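Translation initiation factor eIF2b-like protein,Translation initiation factor eIF2b-like protein (PDB 4ZEM) is the beta subunit of the regulatory part of eIF2B, the complex that probably promotes exchange of GDP for GTP on translation initiation factor eIF2. Local coordinates at residues P191-L196 / R264-I269; F217-A222 / A246-I251; P300-C305 / V357-T362; F207-A212 / R240-A245; Q176-I181 / S201-R206. All coordinates share one frame; numbering follows the deposited sequence.

Overall arrangement
Contacts 2, 1 and 3 are alternate strand pairings across one mostly parallel sheet, in the order 249-252, 218-222, 194-198, 267-271, 301-304, 359-362. The centres of contacts 1 and 2 are about 9 Å apart, those of contacts 1 and 3 about 14 Å; main-chain bonds between adjoining strands carry the sheet from each to the next. Contact 4 pairs two helices over the strands of contact 2, centre to centre about 8 Å. Contact 5 lies about 13 Å from the centres of both contacts 3 and 4, where helix 154-182 meets the helix shared with contact 4. Phe207 of helix 202-214 and Ile181 of helix 154-182 both pack on Leu304 of contact 3.

Contact 1: residues P191-L196 / R264-I269; sequences PGDYVL and RVNKVI
Asp193 and Lys267 form a salt bridge, Lys267 NZ lying 2.9 Å from Asp193 OD2 on the syn side of the carboxylate and somewhat out of its plane. The lysine chain bends at chi3 (57°), which turns CE toward the carboxylate. Each end has a second partner: Lys267 NZ also donates to Gln188 O, and Asp193 OD2 accepts from His190 N. Next to this pair, Asn266 reads the backbone of Tyr194 with both its main chain and its side chain. Its OD1 takes Tyr194 N on an in-plane lone pair at 2.6 Å, while Asn266 N donates to Tyr194 O at 2.7 Å. An asparagine suits this place because its side-chain carbonyl substitutes for a strand carbonyl just before strand 267-271 begins. A water donates to the same OD1 and accepts from Arg264 NH2. The guanidinium of Arg264 lies flat on one face of the Tyr194 ring, centres 3.6 Å apart and planes at 20°, a stacked cation-pi pair. Regular parallel pairing follows, with Leu196 N bonded to Lys267 O and Ile269 N to Leu196 O. Branched and long aliphatic residues then fill both faces. Val195 CG1 meets Ile269 CD1 at 3.7 Å on the face that also carries Lys267, and Leu196 CD1 lies beside Val268 CG1 at 3.6 Å on the other. Strand 218-222 flanks the pair beyond Val195, touching Tyr194 and Leu196 through Ile220, while strand 301-304 flanks it beyond Val268, with Leu304 against Ile269.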
# COMPACT_ATOMS: atom_id res chain seq x y z
N PRO A 191 -4.21 15.86 -23.90
CA PRO A 191 -3.67 17.20 -24.19
C PRO A 191 -4.65 18.32 -23.82
O PRO A 191 -5.84 18.22 -24.12
CB PRO A 191 -3.44 17.16 -25.70
CG PRO A 191 -3.13 15.71 -25.96
CD PRO A 191 -4.08 14.97 -25.07
N GLY A 192 -4.14 19.35 -23.15
CA GLY A 192 -4.94 20.49 -22.75
C GLY A 192 -5.79 20.27 -21.50
O GLY A 192 -6.56 21.15 -21.11
N ASP A 193 -5.64 19.11 -20.87
CA ASP A 193 -6.42 18.81 -19.67
C ASP A 193 -6.12 19.79 -18.54
O ASP A 193 -4.98 20.21 -18.35
CB ASP A 193 -6.15 17.38 -19.18
CG ASP A 193 -7.19 16.39 -19.64
OD1 ASP A 193 -8.10 16.77 -20.41
OD2 ASP A 193 -7.08 15.21 -19.23
N TYR A 194 -7.16 20.12 -17.79
CA TYR A 194 -7.01 20.87 -16.55
C TYR A 194 -7.22 19.88 -15.42
O TYR A 194 -8.35 19.43 -15.18
CB TYR A 194 -8.01 22.01 -16.50
CG TYR A 194 -7.43 23.33 -16.93
CD1 TYR A 194 -7.46 24.44 -16.10
CD2 TYR A 194 -6.89 23.48 -18.21
CE1 TYR A 194 -6.95 25.66 -16.51
CE2 TYR A 194 -6.35 24.68 -18.62
CZ TYR A 194 -6.39 25.77 -17.78
OH TYR A 194 -5.86 26.96 -18.22
N VAL A 195 -6.14 19.54 -14.74
CA VAL A 195 -6.16 18.47 -13.74
C VAL A 195 -6.03 19.04 -12.34
O VAL A 195 -5.01 19.65 -12.00
CB VAL A 195 -5.03 17.45 -13.99
CG1 VAL A 195 -5.00 16.39 -12.90
CG2 VAL A 195 -5.17 16.81 -15.36
N LEU A 196 -7.03 18.79 -11.52
CA LEU A 196 -7.03 19.29 -10.16
C LEU A 196 -6.43 18.20 -9.26
O LEU A 196 -6.98 17.11 -9.14
CB LEU A 196 -8.45 19.68 -9.74
CG LEU A 196 -8.80 20.26 -8.35
CD1 LEU A 196 -8.86 19.21 -7.26
CD2 LEU A 196 -7.88 21.41 -7.96
N ARG A 264 -14.29 24.60 -13.92
CA ARG A 264 -13.24 24.74 -14.92
C ARG A 264 -12.49 23.42 -15.22
O ARG A 264 -12.21 23.12 -16.38
CB ARG A 264 -12.25 25.83 -14.51
CG ARG A 264 -11.08 26.01 -15.48
CD ARG A 264 -11.60 26.34 -16.89
NE ARG A 264 -10.54 26.70 -17.84
CZ ARG A 264 -10.01 25.87 -18.74
NH1 ARG A 264 -9.06 26.29 -19.56
NH2 ARG A 264 -10.41 24.60 -18.80
N VAL A 265 -12.10 22.68 -14.18
CA VAL A 265 -11.18 21.54 -14.33
C VAL A 265 -11.79 20.37 -15.10
O VAL A 265 -13.01 20.24 -15.19
CB VAL A 265 -10.67 21.02 -12.96
CG1 VAL A 265 -10.38 22.18 -12.01
CG2 VAL A 265 -11.67 20.05 -12.33
N ASN A 266 -10.94 19.58 -15.74
CA ASN A 266 -11.38 18.38 -16.46
C ASN A 266 -11.54 17.15 -15.57
O ASN A 266 -12.45 16.35 -15.77
CB ASN A 266 -10.40 18.08 -17.59
CG ASN A 266 -10.46 19.12 -18.68
OD1 ASN A 266 -9.52 19.90 -18.86
ND2 ASN A 266 -11.55 19.13 -19.44
N LYS A 267 -10.63 16.99 -14.61
CA LYS A 267 -10.66 15.84 -13.72
C LYS A 267 -9.97 16.15 -12.41
O LYS A 267 -9.14 17.05 -12.32
CB LYS A 267 -10.00 14.62 -14.38
CG LYS A 267 -8.59 14.87 -14.89
CD LYS A 267 -8.25 13.91 -16.01
CE LYS A 267 -9.25 14.02 -17.15
NZ LYS A 267 -8.90 13.13 -18.28
N VAL A 268 -10.33 15.38 -11.39
CA VAL A 268 -9.75 15.49 -10.05
C VAL A 268 -9.04 14.20 -9.69
O VAL A 268 -9.59 13.11 -9.85
CB VAL A 268 -10.83 15.79 -8.99
CG1 VAL A 268 -10.19 15.89 -7.62
CG2 VAL A 268 -11.59 17.07 -9.32
N ILE A 269 -7.82 14.33 -9.18
CA ILE A 269 -6.99 13.19 -8.83
C ILE A 269 -6.61 13.22 -7.35
O ILE A 269 -6.18 14.25 -6.84
CB ILE A 269 -5.72 13.13 -9.71
CG1 ILE A 269 -6.12 12.92 -11.17
CG2 ILE A 269 -4.80 12.01 -9.28
CD1 ILE A 269 -4.95 12.82 -12.12
O HOH W 1 -9.61 22.22 -20.47

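Contact 2: residues F217-A222 / A246-I251; sequences FTVILA and AGVSTI
Phe217 O is shared by two donors: Ser249 N reaches it at 3.3 Å, and a water makes a weaker bond to it. That water also donates to Gly247 O at 2.8 Å and is hydrogen-bonded to Ser249 OG, so it ties the turn before strand 249-252 to the start of strand 218-222. Gly247 ends helix 237-246 in a Schellman motif; at its positive phi (114°) a side chain would be jammed against the preceding carbonyl oxygen. Beyond the turn the strands run parallel, and the bonds alternate in direction: Val219 N to Ser249 O, Ile251 N to Val219 O, then Leu221 N to Ile251 O at 2.9 Å. Strand 218-222, helix 237-246 and strand 249-252 thus make one beta-alpha-beta crossover of the Rossmann-like domain, and strand 249-252 is the outermost on this side of the sheet within the chain. Just before strand 249-252, Val248 packs with both methyls. Its CG2 lies over one face of the Phe217 ring, 4.0 Å from the centroid, a CH-pi contact, while its CG1 meets Val219 CG2 at 3.7 Å. The beta-branched residues that follow suit extended backbone. On the face of Thr218, Ile220 and Ile251, the two isoleucines lie side by side, pointing the same way, with Ile220 CG1 against Ile251 CB. Thr218 turns its methyl toward the same neighbour, CG2 standing anti to the backbone N and 3.7 Å from Ile251 CD1.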
# COMPACT_ATOMS: atom_id res chain seq x y z
N PHE A 217 -0.31 19.79 -20.55
CA PHE A 217 -1.53 20.06 -19.78
C PHE A 217 -1.27 20.98 -18.59
O PHE A 217 -0.16 21.49 -18.42
CB PHE A 217 -2.17 18.74 -19.30
CG PHE A 217 -1.33 17.96 -18.33
CD1 PHE A 217 -0.20 17.26 -18.76
CD2 PHE A 217 -1.71 17.85 -16.99
CE1 PHE A 217 0.57 16.53 -17.86
CE2 PHE A 217 -0.95 17.10 -16.10
CZ PHE A 217 0.20 16.44 -16.53
N THR A 218 -2.32 21.22 -17.82
CA THR A 218 -2.25 22.12 -16.67
C THR A 218 -2.61 21.41 -15.37
O THR A 218 -3.60 20.68 -15.31
CB THR A 218 -3.19 23.34 -16.88
OG1 THR A 218 -2.80 24.04 -18.07
CG2 THR A 218 -3.12 24.29 -15.70
N VAL A 219 -1.81 21.64 -14.34
CA VAL A 219 -2.09 21.05 -13.03
C VAL A 219 -2.49 22.13 -12.03
O VAL A 219 -1.78 23.12 -11.85
CB VAL A 219 -0.87 20.27 -12.51
CG1 VAL A 219 -1.10 19.78 -11.09
CG2 VAL A 219 -0.58 19.11 -13.42
N ILE A 220 -3.63 21.92 -11.37
CA ILE A 220 -4.10 22.83 -10.35
C ILE A 220 -3.89 22.19 -8.98
O ILE A 220 -4.38 21.09 -8.72
CB ILE A 220 -5.59 23.19 -10.54
CG1 ILE A 220 -5.83 23.82 -11.92
CG2 ILE A 220 -6.05 24.13 -9.43
CD1 ILE A 220 -6.20 22.82 -13.00
N LEU A 221 -3.12 22.86 -8.14
CA LEU A 221 -2.83 22.34 -6.81
C LEU A 221 -3.70 23.04 -5.78
O LEU A 221 -3.63 24.26 -5.60
CB LEU A 221 -1.35 22.52 -6.48
CG LEU A 221 -0.38 21.81 -7.43
CD1 LEU A 221 1.02 22.30 -7.20
CD2 LEU A 221 -0.43 20.31 -7.23
N ALA A 222 -4.56 22.27 -5.12
CA ALA A 222 -5.47 22.82 -4.13
C ALA A 222 -5.34 22.11 -2.79
O ALA A 222 -5.22 20.88 -2.74
CB ALA A 222 -6.90 22.74 -4.63
N ALA A 246 9.00 20.58 -17.28
CA ALA A 246 8.53 19.49 -18.13
C ALA A 246 7.63 20.04 -19.24
O ALA A 246 7.40 19.37 -20.25
CB ALA A 246 7.81 18.45 -17.31
N GLY A 247 7.08 21.23 -19.01
CA GLY A 247 6.24 21.90 -19.98
C GLY A 247 4.81 22.03 -19.47
O GLY A 247 3.91 22.44 -20.20
N VAL A 248 4.60 21.69 -18.21
CA VAL A 248 3.26 21.72 -17.65
C VAL A 248 3.03 22.99 -16.84
O VAL A 248 3.83 23.36 -15.98
CB VAL A 248 3.00 20.47 -16.77
CG1 VAL A 248 1.76 20.64 -15.91
CG2 VAL A 248 2.85 19.26 -17.66
N SER A 249 1.93 23.67 -17.15
CA SER A 249 1.49 24.84 -16.41
C SER A 249 0.91 24.44 -15.06
O SER A 249 0.29 23.38 -14.93
CB SER A 249 0.48 25.66 -17.22
OG SER A 249 1.08 26.16 -18.40
N THR A 250 1.15 25.27 -14.05
CA THR A 250 0.64 25.01 -12.71
C THR A 250 -0.15 26.18 -12.19
O THR A 250 0.21 27.35 -12.40
CB THR A 250 1.76 24.65 -11.72
OG1 THR A 250 2.79 25.65 -11.79
CG2 THR A 250 2.36 23.30 -12.06
N ILE A 251 -1.26 25.86 -11.52
CA ILE A 251 -2.13 26.86 -10.95
C ILE A 251 -2.25 26.66 -9.44
O ILE A 251 -2.44 25.54 -8.97
CB ILE A 251 -3.53 26.80 -11.60
CG1 ILE A 251 -3.42 27.18 -13.08
CG2 ILE A 251 -4.51 27.71 -10.87
CD1 ILE A 251 -4.72 27.12 -13.87
O HOH W 2 1.47 23.85 -20.17

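Contact 3: residues P300-C305 / V357-T362; sequences PVIALC and VDVYLT
Asp358 and Val301 lock the start of this strand pair. Asp358 OD2 accepts Val301 N at 2.7 Å through its anti lone pair, the one facing away from the other oxygen. Val301 O in turn is gripped by two amides, those of Asp358 and Val359, each at 3.0 Å. The side chain can bend round to Val301 because CG stands beside its own backbone N (chi1 -66°), and an aspartate suits the place because its carboxylate supplies an acceptor for Val301 N just before strand 359-362 begins. An alanine here would probably leave Val301 N without its acceptor and the first residues of the pair less firmly held together. From there the parallel ladder runs on: Ala303 N to Val359 O, Leu361 N to Ala303 O at 2.7 Å, and Cys305 N to Leu361 O. On one face aliphatic side chains lie side by side, pointing the same way. Ile302 CG2 meets Leu361 CB at 4.0 Å, and Leu304 CD1 meets Leu361 CD2 at the same separation. The other face carries the small Ala303 and the Tyr360 ring, whose hydroxyl is hydrogen-bonded to Gly279 O, and Leu281 of strand 281-284 packs on both residues. Helix 202-214 closes the leucine face, Phe207 resting on Leu304 and Leu361, while strand 267-271 continues the sheet beyond strand 301-304 through backbone bonds of Ile302.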
# COMPACT_ATOMS: atom_id res chain seq x y z
N PRO A 300 -14.79 13.71 -13.40
CA PRO A 300 -14.32 12.37 -13.00
C PRO A 300 -13.36 12.43 -11.82
O PRO A 300 -12.41 13.22 -11.81
CB PRO A 300 -13.61 11.86 -14.25
CG PRO A 300 -14.27 12.59 -15.37
CD PRO A 300 -14.51 13.97 -14.82
N VAL A 301 -13.60 11.57 -10.84
CA VAL A 301 -12.76 11.50 -9.67
C VAL A 301 -11.90 10.26 -9.78
O VAL A 301 -12.41 9.15 -9.87
CB VAL A 301 -13.58 11.45 -8.36
CG1 VAL A 301 -12.67 11.26 -7.17
CG2 VAL A 301 -14.40 12.73 -8.20
N ILE A 302 -10.58 10.46 -9.80
CA ILE A 302 -9.64 9.36 -9.98
C ILE A 302 -8.82 9.19 -8.71
O ILE A 302 -8.19 10.14 -8.22
CB ILE A 302 -8.67 9.57 -11.18
CG1 ILE A 302 -9.43 9.75 -12.50
CG2 ILE A 302 -7.72 8.40 -11.33
CD1 ILE A 302 -9.72 11.19 -12.87
N ALA A 303 -8.80 7.96 -8.20
CA ALA A 303 -8.01 7.65 -7.02
C ALA A 303 -6.81 6.82 -7.41
O ALA A 303 -6.95 5.76 -8.03
CB ALA A 303 -8.85 6.92 -5.99
N LEU A 304 -5.62 7.31 -7.06
CA LEU A 304 -4.39 6.58 -7.31
C LEU A 304 -4.12 5.69 -6.12
O LEU A 304 -4.00 6.17 -5.00
CB LEU A 304 -3.21 7.53 -7.54
CG LEU A 304 -2.87 7.97 -8.96
CD1 LEU A 304 -4.10 8.37 -9.74
CD2 LEU A 304 -1.87 9.09 -8.91
N CYS A 305 -4.10 4.38 -6.34
CA CYS A 305 -3.81 3.44 -5.27
C CYS A 305 -3.20 2.13 -5.76
O CYS A 305 -3.74 1.48 -6.66
CB CYS A 305 -5.10 3.13 -4.50
SG CYS A 305 -6.52 2.90 -5.59
N VAL A 357 -16.46 8.20 -6.09
CA VAL A 357 -15.27 7.78 -6.83
C VAL A 357 -15.58 7.16 -8.19
O VAL A 357 -16.41 6.27 -8.29
CB VAL A 357 -14.43 6.77 -6.02
CG1 VAL A 357 -13.16 6.40 -6.78
CG2 VAL A 357 -14.11 7.33 -4.65
N ASP A 358 -14.89 7.61 -9.23
CA ASP A 358 -15.13 7.09 -10.58
C ASP A 358 -14.14 6.02 -11.00
O ASP A 358 -14.52 4.96 -11.49
CB ASP A 358 -15.12 8.23 -11.59
CG ASP A 358 -16.26 9.20 -11.39
OD1 ASP A 358 -17.41 8.81 -11.69
OD2 ASP A 358 -16.01 10.33 -10.92
N VAL A 359 -12.85 6.29 -10.81
CA VAL A 359 -11.82 5.36 -11.23
C VAL A 359 -10.85 5.05 -10.09
O VAL A 359 -10.44 5.95 -9.35
CB VAL A 359 -11.00 5.91 -12.42
CG1 VAL A 359 -9.90 4.93 -12.81
CG2 VAL A 359 -11.91 6.18 -13.60
N TYR A 360 -10.51 3.77 -9.93
CA TYR A 360 -9.44 3.36 -9.04
C TYR A 360 -8.27 3.03 -9.93
O TYR A 360 -8.29 2.03 -10.65
CB TYR A 360 -9.83 2.14 -8.19
CG TYR A 360 -11.11 2.34 -7.43
CD1 TYR A 360 -12.34 2.09 -8.02
CD2 TYR A 360 -11.09 2.81 -6.12
CE1 TYR A 360 -13.52 2.29 -7.34
CE2 TYR A 360 -12.26 3.01 -5.42
CZ TYR A 360 -13.47 2.74 -6.03
OH TYR A 360 -14.65 2.94 -5.34
N LEU A 361 -7.25 3.87 -9.91
CA LEU A 361 -6.13 3.66 -10.80
C LEU A 361 -5.02 2.94 -10.04
O LEU A 361 -4.41 3.49 -9.13
CB LEU A 361 -5.65 5.00 -11.38
CG LEU A 361 -4.51 4.92 -12.40
CD1 LEU A 361 -4.79 3.87 -13.42
CD2 LEU A 361 -4.36 6.26 -13.09
N THR A 362 -4.77 1.70 -10.45
CA THR A 362 -3.87 0.81 -9.73
C THR A 362 -2.67 0.41 -10.59
O THR A 362 -2.62 0.71 -11.78
CB THR A 362 -4.60 -0.47 -9.27
OG1 THR A 362 -4.81 -1.33 -10.40
CG2 THR A 362 -5.95 -0.13 -8.66

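Contact 4: residues F207-A212 / R240-A245; sequences FLVKAA and RKKLNA
The flat peptide group joining Leu208 to Val209 has one face covered by a methyl of Leu243, whose CD2 stands 4.0 Å from Leu208 O and 4.2 Å from Val209 N. That same methyl does nearly all the work of the buried part of the contact. It touches Leu208 CB at 4.1 Å, Val209 CG2 at 4.2 Å and, more loosely, Ala212 CB at 4.5 Å, so a single branch of Leu243 fits among three residues on one side of helix 202-214. A leucine suits the place because its branched, apolar end can put one methyl among the neighbouring helix's side chains; CG stands anti to the carbonyl carbon (chi1 -73°). The alanine is as apt, since its lone methyl keeps that flank of helix 202-214 low. Nearer the surface, Lys242 stretches its extended chain across Val209 at about a right angle: CD lies 4.0 Å from Val209 CG2, and CE is equally far from Val209 CG1. The lysine thus contributes its aliphatic stem to the packing. No hydrogen bond spans the two segments, and the short helix axes are nearly parallel, 14° apart with a closest approach of 9.7 Å. Leu208 and Leu243 both also rest on Val219 of strand 218-222. Two such neighbouring helices on one face of a parallel sheet, each following its strand, are characteristic of consecutive beta-alpha-beta units in a Rossmann-like fold.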
# COMPACT_ATOMS: atom_id res chain seq x y z
N PHE A 207 3.07 10.37 -10.88
CA PHE A 207 2.06 10.25 -11.92
C PHE A 207 2.02 11.51 -12.81
O PHE A 207 2.03 11.41 -14.04
CB PHE A 207 0.71 10.00 -11.27
CG PHE A 207 -0.42 9.81 -12.23
CD1 PHE A 207 -0.70 8.56 -12.76
CD2 PHE A 207 -1.24 10.88 -12.58
CE1 PHE A 207 -1.76 8.38 -13.64
CE2 PHE A 207 -2.30 10.70 -13.44
CZ PHE A 207 -2.56 9.45 -13.98
N LEU A 208 1.99 12.68 -12.18
CA LEU A 208 1.93 13.93 -12.93
C LEU A 208 3.20 14.19 -13.73
O LEU A 208 3.14 14.59 -14.89
CB LEU A 208 1.68 15.10 -11.98
CG LEU A 208 0.31 15.09 -11.30
CD1 LEU A 208 0.22 16.22 -10.28
CD2 LEU A 208 -0.82 15.16 -12.32
N VAL A 209 4.35 13.93 -13.11
CA VAL A 209 5.64 14.12 -13.76
C VAL A 209 5.80 13.21 -14.98
O VAL A 209 6.31 13.64 -16.02
CB VAL A 209 6.81 13.89 -12.75
CG1 VAL A 209 8.13 13.64 -13.46
CG2 VAL A 209 6.91 15.07 -11.80
N LYS A 210 5.34 11.97 -14.86
CA LYS A 210 5.41 11.01 -15.96
C LYS A 210 4.51 11.49 -17.09
O LYS A 210 4.89 11.46 -18.26
CB LYS A 210 5.00 9.62 -15.49
CG LYS A 210 5.57 8.45 -16.30
CD LYS A 210 5.02 8.32 -17.70
CE LYS A 210 5.60 7.08 -18.37
NZ LYS A 210 7.08 7.09 -18.35
N ALA A 211 3.31 11.94 -16.73
CA ALA A 211 2.34 12.41 -17.70
C ALA A 211 2.90 13.60 -18.48
O ALA A 211 2.71 13.71 -19.69
CB ALA A 211 1.03 12.78 -17.01
N ALA A 212 3.62 14.46 -17.77
CA ALA A 212 4.22 15.65 -18.36
C ALA A 212 5.20 15.29 -19.47
O ALA A 212 5.39 16.06 -20.42
CB ALA A 212 4.92 16.48 -17.29
N ARG A 240 6.06 21.98 -8.39
CA ARG A 240 5.71 22.96 -9.40
C ARG A 240 6.90 23.26 -10.29
O ARG A 240 6.76 23.39 -11.50
CB ARG A 240 5.17 24.23 -8.77
CG ARG A 240 3.75 24.09 -8.26
CD ARG A 240 3.16 25.40 -7.78
NE ARG A 240 3.66 25.78 -6.47
CZ ARG A 240 4.46 26.81 -6.24
NH1 ARG A 240 4.86 27.58 -7.25
NH2 ARG A 240 4.86 27.08 -5.01
N LYS A 241 8.08 23.36 -9.69
CA LYS A 241 9.28 23.64 -10.45
C LYS A 241 9.55 22.50 -11.42
O LYS A 241 9.92 22.73 -12.56
CB LYS A 241 10.46 23.83 -9.51
CG LYS A 241 11.74 24.28 -10.21
CD LYS A 241 12.83 24.58 -9.20
CE LYS A 241 14.08 25.10 -9.89
NZ LYS A 241 15.06 25.63 -8.90
N LYS A 242 9.37 21.27 -10.95
CA LYS A 242 9.58 20.12 -11.80
C LYS A 242 8.58 20.05 -12.95
O LYS A 242 8.94 19.74 -14.07
CB LYS A 242 9.56 18.83 -10.98
CG LYS A 242 10.29 17.68 -11.64
CD LYS A 242 10.44 16.50 -10.70
CE LYS A 242 11.15 15.34 -11.38
NZ LYS A 242 11.09 14.11 -10.56
N LEU A 243 7.33 20.37 -12.66
CA LEU A 243 6.27 20.34 -13.66
C LEU A 243 6.44 21.41 -14.73
O LEU A 243 6.22 21.15 -15.91
CB LEU A 243 4.90 20.48 -13.01
CG LEU A 243 4.37 19.27 -12.24
CD1 LEU A 243 3.04 19.60 -11.59
CD2 LEU A 243 4.24 18.08 -13.16
N ASN A 244 6.82 22.60 -14.30
CA ASN A 244 7.03 23.72 -15.21
C ASN A 244 8.14 23.44 -16.21
O ASN A 244 8.03 23.79 -17.39
CB ASN A 244 7.33 25.00 -14.43
CG ASN A 244 6.15 25.48 -13.59
OD1 ASN A 244 5.00 25.15 -13.87
ND2 ASN A 244 6.45 26.25 -12.55
N ALA A 245 9.21 22.80 -15.75
CA ALA A 245 10.34 22.48 -16.62
C ALA A 245 9.94 21.44 -17.66
O ALA A 245 10.46 21.42 -18.77
CB ALA A 245 11.52 21.99 -15.80

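Contact 5: residues Q176-I181 / S201-R206; sequences QADDQI and SKTVER
The side chain of Asp178 crosses that of Thr203 at about a right angle, with Thr203 OG1 donating to Asp178 OD1 at 2.5 Å. This is a helix-helix contact in which the long helix 154-182 crosses the opening turns of helix 202-214, the first helix after strand 194-198 of the Rossmann-like domain; the short helix axes cross at -41°, 9.0 Å apart at their closest. Helix 154-182 is kinked here, the amides of Asp178 and Asp179 having no bond to the turn before. The hydroxyl approaches OD1 from the syn side but 31° out of the carboxylate plane. Aspartate suits the site because one oxygen takes the Thr203 hydroxyl while the other faces the positive charge of Arg206. Thr203 combines a donor with a methyl, since CG2 stands anti to the backbone N while OG1 lies beside it, and a valine in its place would probably leave Asp178 OD1 without this donor at a buried spot. Arg206 reaches toward the other carboxylate oxygen as a salt-bridge partner, though it is modelled in two conformers and the details of the approach are doubtful. Between the two backbones, a water donates to Asp178 O at 2.7 Å and to Thr203 O at 2.9 Å. On the buried side, Leu304 packs against both helices, and Ile181 CD1 meets Thr203 CG2 at 4.0 Å.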
# COMPACT_ATOMS: atom_id res chain seq x y z
N GLN A 176 7.68 -0.85 -6.86
CA GLN A 176 7.40 -0.51 -8.25
C GLN A 176 5.99 0.01 -8.49
O GLN A 176 5.66 0.38 -9.62
CB GLN A 176 7.65 -1.72 -9.15
CG GLN A 176 9.09 -2.22 -9.10
CD GLN A 176 9.29 -3.49 -9.90
OE1 GLN A 176 8.41 -3.90 -10.66
NE2 GLN A 176 10.44 -4.13 -9.73
N ALA A 177 5.17 0.09 -7.44
CA ALA A 177 3.76 0.47 -7.61
C ALA A 177 3.56 1.86 -8.21
O ALA A 177 2.73 2.02 -9.11
CB ALA A 177 3.04 0.37 -6.27
N ASP A 178 4.30 2.86 -7.74
CA ASP A 178 4.14 4.23 -8.24
C ASP A 178 4.44 4.35 -9.74
O ASP A 178 3.71 5.02 -10.48
CB ASP A 178 5.03 5.19 -7.46
CG ASP A 178 4.43 5.57 -6.11
OD1 ASP A 178 3.28 5.16 -5.84
OD2 ASP A 178 5.09 6.30 -5.33
N ASP A 179 5.51 3.70 -10.19
CA ASP A 179 5.87 3.71 -11.60
C ASP A 179 4.85 2.96 -12.44
O ASP A 179 4.57 3.34 -13.58
CB ASP A 179 7.26 3.11 -11.81
CG ASP A 179 8.37 4.03 -11.31
OD1 ASP A 179 8.11 5.25 -11.19
OD2 ASP A 179 9.49 3.54 -11.05
N GLN A 180 4.34 1.86 -11.91
CA GLN A 180 3.34 1.10 -12.64
C GLN A 180 2.06 1.91 -12.78
O GLN A 180 1.44 1.93 -13.84
CB GLN A 180 3.08 -0.24 -11.97
CG GLN A 180 4.18 -1.23 -12.24
CD GLN A 180 4.08 -2.47 -11.38
OE1 GLN A 180 3.38 -2.47 -10.37
NE2 GLN A 180 4.80 -3.51 -11.76
N ILE A 181 1.67 2.60 -11.71
CA ILE A 181 0.50 3.47 -11.76
C ILE A 181 0.73 4.60 -12.77
O ILE A 181 -0.15 4.91 -13.58
CB ILE A 181 0.18 4.05 -10.37
CG1 ILE A 181 -0.28 2.93 -9.42
CG2 ILE A 181 -0.87 5.14 -10.47
CD1 ILE A 181 -0.48 3.36 -7.98
N SER A 201 0.33 13.48 -3.08
CA SER A 201 1.35 12.67 -2.42
C SER A 201 2.46 12.32 -3.42
O SER A 201 2.41 12.75 -4.57
CB SER A 201 0.73 11.40 -1.87
OG SER A 201 0.03 10.69 -2.89
N LYS A 202 3.44 11.53 -2.98
CA LYS A 202 4.51 11.10 -3.89
C LYS A 202 4.00 10.32 -5.09
O LYS A 202 4.52 10.47 -6.19
CB LYS A 202 5.54 10.25 -3.14
CG LYS A 202 6.65 11.05 -2.50
CD LYS A 202 7.49 11.68 -3.61
CE LYS A 202 8.58 12.59 -3.07
NZ LYS A 202 9.50 13.02 -4.17
N THR A 203 3.00 9.49 -4.86
CA THR A 203 2.41 8.69 -5.94
C THR A 203 1.80 9.60 -7.00
O THR A 203 1.99 9.37 -8.19
CB THR A 203 1.35 7.73 -5.40
OG1 THR A 203 1.97 6.83 -4.48
CG2 THR A 203 0.72 6.94 -6.53
N VAL A 204 1.09 10.63 -6.57
CA VAL A 204 0.49 11.58 -7.50
C VAL A 204 1.57 12.39 -8.21
O VAL A 204 1.48 12.65 -9.42
CB VAL A 204 -0.48 12.55 -6.77
CG1 VAL A 204 -1.07 13.55 -7.76
CG2 VAL A 204 -1.58 11.77 -6.08
N GLU A 205 2.61 12.77 -7.48
CA GLU A 205 3.71 13.53 -8.07
C GLU A 205 4.37 12.73 -9.19
O GLU A 205 4.62 13.26 -10.27
CB GLU A 205 4.73 13.92 -7.00
CG GLU A 205 4.21 14.92 -5.97
CD GLU A 205 5.28 15.37 -4.97
OE1 GLU A 205 6.48 15.13 -5.24
OE2 GLU A 205 4.92 15.94 -3.92
N ARG A 206 4.65 11.45 -8.94
CA ARG A 206 5.29 10.62 -9.94
C ARG A 206 4.37 10.42 -11.14
O ARG A 206 4.83 10.33 -12.28
CB ARG A 206 5.71 9.27 -9.34
CG ARG A 206 6.78 9.38 -8.26
CD ARG A 206 7.48 8.05 -8.02
NE ARG A 206 8.46 8.13 -6.94
CZ ARG A 206 8.31 7.55 -5.75
NH1 ARG A 206 9.25 7.67 -4.82
NH2 ARG A 206 7.21 6.86 -5.48
O HOH W 3 2.00 7.11 -9.98